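Local coordinates for protein adenosine kinase, putative (Trypanosoma brucei, PDB 3OTX) that probably transfers a phosphate from ATP to adenosine, giving AMP, with magnesium as cofactor, in purine salvage, at residues A[6-11]-A[163-168]; A[26-31]-A[126-131]; A[191-196]-A[217-222]. The protein carries 1 engineered substitution. All coordinates share one frame; numbering follows the deposited sequence.

Contact 1: A[6-11]-A[163-168]; sequences APLRVY and SRIFYF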
# COMPACT_ATOMS: atom_id res chain seq x y z
N ALA A 6 -7.14 -22.05 -7.07
CA ALA A 6 -6.50 -21.01 -7.96
C ALA A 6 -7.01 -19.61 -7.65
O ALA A 6 -8.21 -19.35 -7.79
CB ALA A 6 -6.74 -21.33 -9.41
N PRO A 7 -6.11 -18.69 -7.24
CA PRO A 7 -6.55 -17.38 -6.79
C PRO A 7 -7.12 -16.57 -7.92
O PRO A 7 -6.63 -16.65 -9.06
CB PRO A 7 -5.26 -16.71 -6.32
CG PRO A 7 -4.17 -17.41 -7.06
CD PRO A 7 -4.65 -18.82 -7.22
N LEU A 8 -8.12 -15.75 -7.59
CA LEU A 8 -8.58 -14.72 -8.49
C LEU A 8 -7.42 -13.80 -8.83
O LEU A 8 -6.55 -13.52 -7.98
CB LEU A 8 -9.67 -13.87 -7.85
CG LEU A 8 -10.97 -14.60 -7.51
CD1 LEU A 8 -11.87 -13.65 -6.74
CD2 LEU A 8 -11.67 -15.16 -8.77
N ARG A 9 -7.41 -13.33 -10.06
CA ARG A 9 -6.39 -12.36 -10.50
C ARG A 9 -6.56 -10.99 -9.84
O ARG A 9 -7.67 -10.46 -9.69
CB ARG A 9 -6.42 -12.24 -12.03
CG ARG A 9 -5.96 -13.51 -12.77
CD ARG A 9 -4.46 -13.47 -13.03
NE ARG A 9 -4.07 -12.33 -13.87
CZ ARG A 9 -2.86 -12.15 -14.40
NH1 ARG A 9 -1.89 -13.04 -14.21
NH2 ARG A 9 -2.62 -11.08 -15.14
N VAL A 10 -5.41 -10.44 -9.42
CA VAL A 10 -5.34 -9.21 -8.68
C VAL A 10 -4.61 -8.17 -9.51
O VAL A 10 -3.57 -8.46 -10.13
CB VAL A 10 -4.61 -9.45 -7.32
CG1 VAL A 10 -4.37 -8.12 -6.63
CG2 VAL A 10 -5.44 -10.36 -6.39
N TYR A 11 -5.18 -6.97 -9.54
CA TYR A 11 -4.60 -5.82 -10.20
C TYR A 11 -4.19 -4.84 -9.14
O TYR A 11 -5.04 -4.42 -8.34
CB TYR A 11 -5.66 -5.17 -11.10
CG TYR A 11 -5.22 -3.93 -11.84
CD1 TYR A 11 -4.83 -4.03 -13.19
CD2 TYR A 11 -5.23 -2.66 -11.22
CE1 TYR A 11 -4.42 -2.91 -13.90
CE2 TYR A 11 -4.81 -1.51 -11.93
CZ TYR A 11 -4.40 -1.66 -13.26
OH TYR A 11 -4.02 -0.53 -13.96
N SER A 163 -8.66 -9.31 -14.33
CA SER A 163 -8.58 -9.23 -12.86
C SER A 163 -9.96 -9.15 -12.24
O SER A 163 -10.93 -8.68 -12.88
CB SER A 163 -7.75 -7.99 -12.44
OG SER A 163 -6.43 -8.10 -12.95
N ARG A 164 -10.05 -9.60 -10.99
CA ARG A 164 -11.33 -9.52 -10.26
C ARG A 164 -11.21 -8.77 -8.94
O ARG A 164 -12.21 -8.41 -8.34
CB ARG A 164 -11.96 -10.90 -10.03
CG ARG A 164 -12.34 -11.60 -11.31
CD ARG A 164 -13.45 -10.83 -12.04
NE ARG A 164 -13.86 -11.52 -13.26
CZ ARG A 164 -13.34 -11.29 -14.47
NH1 ARG A 164 -12.36 -10.38 -14.64
NH2 ARG A 164 -13.81 -11.99 -15.51
N ILE A 165 -9.97 -8.53 -8.50
CA ILE A 165 -9.70 -7.74 -7.30
C ILE A 165 -8.74 -6.61 -7.71
O ILE A 165 -7.73 -6.87 -8.35
CB ILE A 165 -9.06 -8.60 -6.18
CG1 ILE A 165 -10.00 -9.69 -5.69
CG2 ILE A 165 -8.60 -7.71 -5.02
CD1 ILE A 165 -9.29 -10.86 -4.98
N PHE A 166 -9.12 -5.37 -7.39
CA PHE A 166 -8.37 -4.18 -7.77
C PHE A 166 -7.97 -3.50 -6.49
O PHE A 166 -8.82 -3.17 -5.66
CB PHE A 166 -9.27 -3.27 -8.63
CG PHE A 166 -9.69 -3.92 -9.93
CD1 PHE A 166 -10.74 -4.84 -9.96
CD2 PHE A 166 -9.01 -3.62 -11.12
CE1 PHE A 166 -11.13 -5.43 -11.15
CE2 PHE A 166 -9.39 -4.24 -12.32
CZ PHE A 166 -10.45 -5.13 -12.33
N TYR A 167 -6.65 -3.30 -6.33
CA TYR A 167 -6.14 -2.65 -5.15
C TYR A 167 -5.30 -1.45 -5.56
O TYR A 167 -4.30 -1.60 -6.31
CB TYR A 167 -5.29 -3.62 -4.32
CG TYR A 167 -4.51 -2.91 -3.24
CD1 TYR A 167 -5.17 -2.40 -2.12
CD2 TYR A 167 -3.15 -2.71 -3.36
CE1 TYR A 167 -4.45 -1.72 -1.13
CE2 TYR A 167 -2.44 -2.04 -2.38
CZ TYR A 167 -3.10 -1.55 -1.29
OH TYR A 167 -2.38 -0.89 -0.32
N PHE A 168 -5.67 -0.29 -5.05
CA PHE A 168 -4.88 0.92 -5.21
C PHE A 168 -4.45 1.43 -3.87
O PHE A 168 -5.23 1.42 -2.93
CB PHE A 168 -5.72 2.02 -5.87
CG PHE A 168 -5.79 1.91 -7.36
CD1 PHE A 168 -6.32 0.76 -7.99
CD2 PHE A 168 -5.39 2.98 -8.14
CE1 PHE A 168 -6.39 0.67 -9.39
CE2 PHE A 168 -5.49 2.91 -9.54
CZ PHE A 168 -5.99 1.74 -10.16
O HOH W 1 -3.87 -9.58 -12.74

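Contact 2: A[26-31]-A[126-131]; sequences DEFLVK and AVCITG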
# COMPACT_ATOMS: atom_id res chain seq x y z
N ASP A 26 18.36 12.07 15.29
CA ASP A 26 17.21 12.92 15.52
C ASP A 26 17.43 14.29 14.91
O ASP A 26 16.50 14.91 14.39
CB ASP A 26 16.92 13.02 17.02
CG ASP A 26 16.46 11.70 17.61
OD1 ASP A 26 16.32 10.71 16.84
OD2 ASP A 26 16.22 11.66 18.84
N GLU A 27 18.68 14.75 14.96
CA GLU A 27 19.05 16.04 14.36
C GLU A 27 18.90 16.05 12.84
O GLU A 27 18.62 17.10 12.27
CB GLU A 27 20.49 16.46 14.72
CG GLU A 27 20.75 17.94 14.42
CD GLU A 27 22.16 18.23 13.94
OE1 GLU A 27 23.07 18.29 14.79
OE2 GLU A 27 22.34 18.42 12.71
N PHE A 28 19.13 14.90 12.19
CA PHE A 28 18.89 14.74 10.75
C PHE A 28 17.43 15.07 10.45
O PHE A 28 17.12 15.83 9.54
CB PHE A 28 19.25 13.31 10.31
CG PHE A 28 18.98 13.02 8.84
CD1 PHE A 28 19.99 13.13 7.89
CD2 PHE A 28 17.72 12.62 8.43
CE1 PHE A 28 19.73 12.86 6.54
CE2 PHE A 28 17.45 12.35 7.10
CZ PHE A 28 18.47 12.46 6.16
N LEU A 29 16.51 14.51 11.25
CA LEU A 29 15.10 14.83 11.08
C LEU A 29 14.79 16.32 11.28
O LEU A 29 14.02 16.90 10.51
CB LEU A 29 14.20 13.92 11.95
CG LEU A 29 14.34 12.40 11.96
CD1 LEU A 29 13.32 11.81 12.94
CD2 LEU A 29 14.12 11.78 10.58
N VAL A 30 15.36 16.94 12.31
CA VAL A 30 15.20 18.37 12.51
C VAL A 30 15.72 19.15 11.30
O VAL A 30 15.02 20.03 10.79
CB VAL A 30 15.87 18.85 13.83
CG1 VAL A 30 15.89 20.40 13.97
CG2 VAL A 30 15.20 18.22 15.04
N LYS A 31 16.92 18.80 10.83
CA LYS A 31 17.52 19.48 9.68
C LYS A 31 16.58 19.55 8.48
O LYS A 31 16.45 20.62 7.86
CB LYS A 31 18.82 18.80 9.25
CG LYS A 31 19.62 19.56 8.21
CD LYS A 31 20.72 18.66 7.67
CE LYS A 31 21.55 19.35 6.61
NZ LYS A 31 22.82 18.60 6.44
N ALA A 126 13.21 8.05 0.54
CA ALA A 126 14.19 8.07 1.64
C ALA A 126 13.51 7.43 2.86
O ALA A 126 12.44 7.84 3.27
CB ALA A 126 14.66 9.48 1.95
N VAL A 127 14.12 6.39 3.42
CA VAL A 127 13.56 5.70 4.58
C VAL A 127 14.51 5.99 5.73
O VAL A 127 15.62 5.44 5.79
CB VAL A 127 13.42 4.20 4.31
CG1 VAL A 127 12.86 3.49 5.54
CG2 VAL A 127 12.47 3.95 3.12
N CYS A 128 14.13 6.93 6.58
CA CYS A 128 15.01 7.43 7.64
C CYS A 128 14.63 6.74 8.95
O CYS A 128 13.52 6.92 9.45
CB CYS A 128 14.90 8.96 7.76
SG CYS A 128 15.00 9.83 6.19
N ILE A 129 15.55 5.91 9.46
CA ILE A 129 15.24 5.02 10.59
C ILE A 129 15.85 5.65 11.84
O ILE A 129 17.03 5.94 11.90
CB ILE A 129 15.82 3.58 10.37
CG1 ILE A 129 15.29 2.97 9.07
CG2 ILE A 129 15.48 2.67 11.55
CD1 ILE A 129 15.97 1.66 8.67
N THR A 130 14.99 5.89 12.82
CA THR A 130 15.42 6.41 14.11
C THR A 130 14.82 5.44 15.11
O THR A 130 13.63 5.53 15.46
CB THR A 130 14.90 7.84 14.36
OG1 THR A 130 13.47 7.86 14.21
CG2 THR A 130 15.53 8.81 13.38
N GLY A 131 15.65 4.48 15.52
CA GLY A 131 15.26 3.48 16.50
C GLY A 131 14.19 2.59 15.95
O GLY A 131 14.40 1.87 14.97

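Contact 3: A[191-196]-A[217-222]; sequences DGLFMI and YTDIIV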
# COMPACT_ATOMS: atom_id res chain seq x y z
N ASP A 191 -17.79 -7.28 -12.17
CA ASP A 191 -18.37 -7.80 -10.92
C ASP A 191 -17.24 -8.22 -9.96
O ASP A 191 -17.29 -9.31 -9.37
CB ASP A 191 -19.32 -8.97 -11.16
CG ASP A 191 -20.17 -9.29 -9.93
OD1 ASP A 191 -20.47 -8.35 -9.16
OD2 ASP A 191 -20.54 -10.46 -9.74
N GLY A 192 -16.26 -7.33 -9.83
CA GLY A 192 -15.05 -7.54 -9.01
C GLY A 192 -15.18 -6.74 -7.74
O GLY A 192 -16.30 -6.37 -7.30
N LEU A 193 -14.03 -6.53 -7.12
CA LEU A 193 -13.89 -5.77 -5.88
C LEU A 193 -12.87 -4.69 -6.03
O LEU A 193 -11.82 -4.92 -6.62
CB LEU A 193 -13.43 -6.70 -4.76
CG LEU A 193 -14.72 -7.29 -4.20
CD1 LEU A 193 -14.68 -8.80 -4.12
CD2 LEU A 193 -15.10 -6.61 -2.89
N PHE A 194 -13.17 -3.52 -5.49
CA PHE A 194 -12.21 -2.43 -5.45
C PHE A 194 -11.84 -2.12 -4.03
O PHE A 194 -12.73 -1.95 -3.18
CB PHE A 194 -12.78 -1.17 -6.12
CG PHE A 194 -11.74 -0.10 -6.33
CD1 PHE A 194 -10.95 -0.12 -7.48
CD2 PHE A 194 -11.49 0.84 -5.35
CE1 PHE A 194 -9.96 0.83 -7.67
CE2 PHE A 194 -10.47 1.81 -5.53
CZ PHE A 194 -9.69 1.78 -6.69
N MET A 195 -10.53 -2.05 -3.77
CA MET A 195 -10.01 -1.86 -2.43
C MET A 195 -8.97 -0.76 -2.44
O MET A 195 -8.17 -0.67 -3.36
CB MET A 195 -9.34 -3.14 -1.94
CG MET A 195 -10.11 -4.41 -2.22
SD MET A 195 -9.12 -5.82 -1.74
CE MET A 195 -8.60 -5.27 -0.13
N ILE A 196 -8.99 0.06 -1.40
CA ILE A 196 -7.96 1.09 -1.22
C ILE A 196 -7.39 1.04 0.17
O ILE A 196 -8.09 0.60 1.12
CB ILE A 196 -8.49 2.52 -1.46
CG1 ILE A 196 -9.70 2.84 -0.57
CG2 ILE A 196 -8.82 2.73 -2.88
CD1 ILE A 196 -10.28 4.19 -0.85
N TYR A 217 -17.00 4.17 -4.79
CA TYR A 217 -16.74 2.99 -5.61
C TYR A 217 -15.90 1.96 -4.86
O TYR A 217 -15.54 0.92 -5.41
CB TYR A 217 -15.95 3.39 -6.86
CG TYR A 217 -16.58 4.28 -7.89
CD1 TYR A 217 -16.31 5.66 -7.92
CD2 TYR A 217 -17.39 3.74 -8.90
CE1 TYR A 217 -16.86 6.48 -8.91
CE2 TYR A 217 -17.93 4.54 -9.89
CZ TYR A 217 -17.67 5.90 -9.89
OH TYR A 217 -18.21 6.68 -10.90
N THR A 218 -15.53 2.27 -3.62
CA THR A 218 -14.59 1.46 -2.87
C THR A 218 -15.36 0.46 -2.01
O THR A 218 -16.13 0.85 -1.12
CB THR A 218 -13.67 2.33 -2.02
OG1 THR A 218 -12.91 3.20 -2.89
CG2 THR A 218 -12.68 1.46 -1.24
N ASP A 219 -15.16 -0.83 -2.29
CA ASP A 219 -15.74 -1.86 -1.43
C ASP A 219 -14.99 -2.03 -0.09
O ASP A 219 -15.64 -2.05 0.96
CB ASP A 219 -15.80 -3.18 -2.17
CG ASP A 219 -16.50 -3.05 -3.50
OD1 ASP A 219 -17.71 -2.78 -3.53
OD2 ASP A 219 -15.85 -3.21 -4.53
N ILE A 220 -13.65 -2.11 -0.12
CA ILE A 220 -12.93 -2.39 1.11
C ILE A 220 -11.95 -1.24 1.34
O ILE A 220 -11.17 -0.89 0.46
CB ILE A 220 -12.19 -3.74 1.04
CG1 ILE A 220 -13.17 -4.87 0.68
CG2 ILE A 220 -11.45 -4.00 2.34
CD1 ILE A 220 -12.72 -6.25 1.12
N ILE A 221 -12.04 -0.65 2.52
CA ILE A 221 -11.13 0.39 2.94
C ILE A 221 -10.25 -0.19 4.03
O ILE A 221 -10.76 -0.70 5.03
CB ILE A 221 -11.88 1.58 3.53
CG1 ILE A 221 -12.87 2.19 2.50
CG2 ILE A 221 -10.86 2.62 4.06
CD1 ILE A 221 -13.87 3.15 3.09
N VAL A 222 -8.94 -0.11 3.83
CA VAL A 222 -7.97 -0.66 4.80
C VAL A 222 -7.11 0.51 5.29
O VAL A 222 -6.73 1.39 4.50
CB VAL A 222 -7.10 -1.74 4.13
CG1 VAL A 222 -6.05 -2.30 5.12
CG2 VAL A 222 -7.97 -2.89 3.65

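Contact 1: A[6-11]-A[163-168]
Tyr11 meets Phe166 and Val10 meets Ile165 where two parallel strands, 10-13 and 165-169, run side by side in the large central sheet of the ribokinase-like PfkB fold. The pair is a good example of a parallel sheet that is dense within and loose at its entrance.

In the dense part, Tyr11 spans Phe166 with its backbone: its N donates to Ile165 O and its O accepts from Tyr167 N, both at 2.8 Å. The Tyr11 ring, with CG anti to the backbone N (chi1 178°), sits obliquely to the Phe166 ring, the planes 40° apart. Tyr11 CB lies 3.7 Å from Phe166 CD2, and farther out Phe168 CE1 comes up to the edge of the tyrosine ring, 3.7 Å from Tyr11 CE2. Helix 154-162 covers this face through Val156 and Met160. On the other face Val10 CG2 packs on Ile165 CB at 4.0 Å, Ile165 being covered by Leu308 and Tyr311 of helix 300-311. Tyr167 also reaches that helix, and its side chain comes within about 5 Å of that of Asp301, the predicted proton acceptor.

Toward solvent the contact thins. Exposed Leu8 only brushes Arg164 CB and Ile165 CD1, and Arg9 directs its guanidinium to a salt bridge with Glu162. What still joins the two segments here is Arg9 O, a carbonyl shared by Arg164 N, which is tilted 28° from its plane, and Ile165 N, which lies in it. The side chain of Arg164 turns back, its NH1 bonding to Ser163 O and Asp161 O. Beside them a water donates to both Val10 O at 2.9 Å and Ser163 OG at 3.0 Å, the same hydroxyl that bonds to Ala159 O.

Contact 2: A[26-31]-A[126-131]
Phe28 and Leu29 of helix 26-31 pack on Cys128 and Thr130 of strand 122-130 in a small, buried helix-on-sheet contact held by side chains alone, with no hydrogen bond between the two segments. It belongs to the smaller, five-stranded sheet. The short axes stand 9.3 Å apart and run at 137° to each other. Cys128 and Thr130, alternate residues on one face of the strand, both point at the helix. Leu29 and Thr130 reach toward each other tip to tip, Leu29 CD1 lying 3.8 Å from Thr130 CG2. The other methyl branch, Leu29 CD2, rests on Cys128 CB at 4.1 Å.

In ribokinase-like kinases such a small sheet forms a lid over the substrate site, and this sheet is consistent with that lid. Here Val127, whose side chain leaves the opposite face of the strand, touches Asp19, an adenosine-binding residue, while the helix covers the face of Cys128. The thiol of that cysteine makes a sulfur-aromatic contact, SG lying 3.6 Å from Phe28 CE2 and approaching the ring obliquely. Ile49 and Ile53 of helix 49-54 pack against the same phenylalanine. At the exposed margin Asp26 OD1 passes 4.0 Å from Thr130 CG2 and forms a salt bridge with Arg36.

Contact 3: A[191-196]-A[217-222]
Asp219 and Phe194 carry the polar side of this contact between parallel strands 193-197 and 220-224, joined through helices 201-206 and 208-214 in a beta-alpha-beta crossover. The case illustrates how a side chain can stand in for a missing backbone acceptor at the start of a strand pair. Phe194 N donates to Asp219 OD2 at 2.9 Å in a nearly straight bond (174°), through the anti lone pair of that oxygen. The other carboxylate oxygen, OD1, bonds to Tyr255 OH, so both oxygens of this buried group have partners.

The backbone bonds follow. Phe194 O accepts from Ile220 N at 3.2 Å and, weakly, from Asp219 N. Beyond them Ile196 takes over, its N donating to Ile220 O at 3.0 Å and its O accepting from Val222 N at 2.9 Å.

Among the apolar contacts, Leu193 crosses Asp219 at about a right angle and lays CD2 on the aspartate CB, 3.6 Å away. In one of the two conformers of Met195, its side chain lies beside that of Ile220, pointing the same way.

A hydroxyl meets a ring as well: Thr218 OG1, hydrogen-bonded to Val214 O, sits at the edge of the Phe194 ring, 3.7 Å from CD2.

Helix 300-311 covers that conformer of Met195 with Met304, Phe307 and Leu308, whereas helices 177-189 and 208-214 close over Phe194. Strand 165-169 flanks strand 193-197 on its far side, and strand 262-267 flanks strand 220-224, where the side chain of Val222 is about 5 Å from that of Thr266, which binds ADP.

Overall arrangement
From the N terminus the chain enters the large sheet at 6-11. The intervening chain supplies the smaller sheet and also further strands of the large one (86-89, 91-92, 111-116) before contact 1 is completed at 163-168. Contact 2, between 26-31 and 126-131, is nested wholly inside that long loop. Contact 3 follows in series, closing a short loop of about twenty residues, mostly helical, between 191-196 and 217-222. Contacts 1 and 3 share the large sheet: strands 165-169 and 193-197 are neighbours, joined through Phe166 N to Leu193 O and Phe166 O to Met195 N. Contact 2 lies across the molecule's centre, about 36 Å from contact 1 between centres, and packs helix 26-31 on strand 122-130 of the smaller sheet.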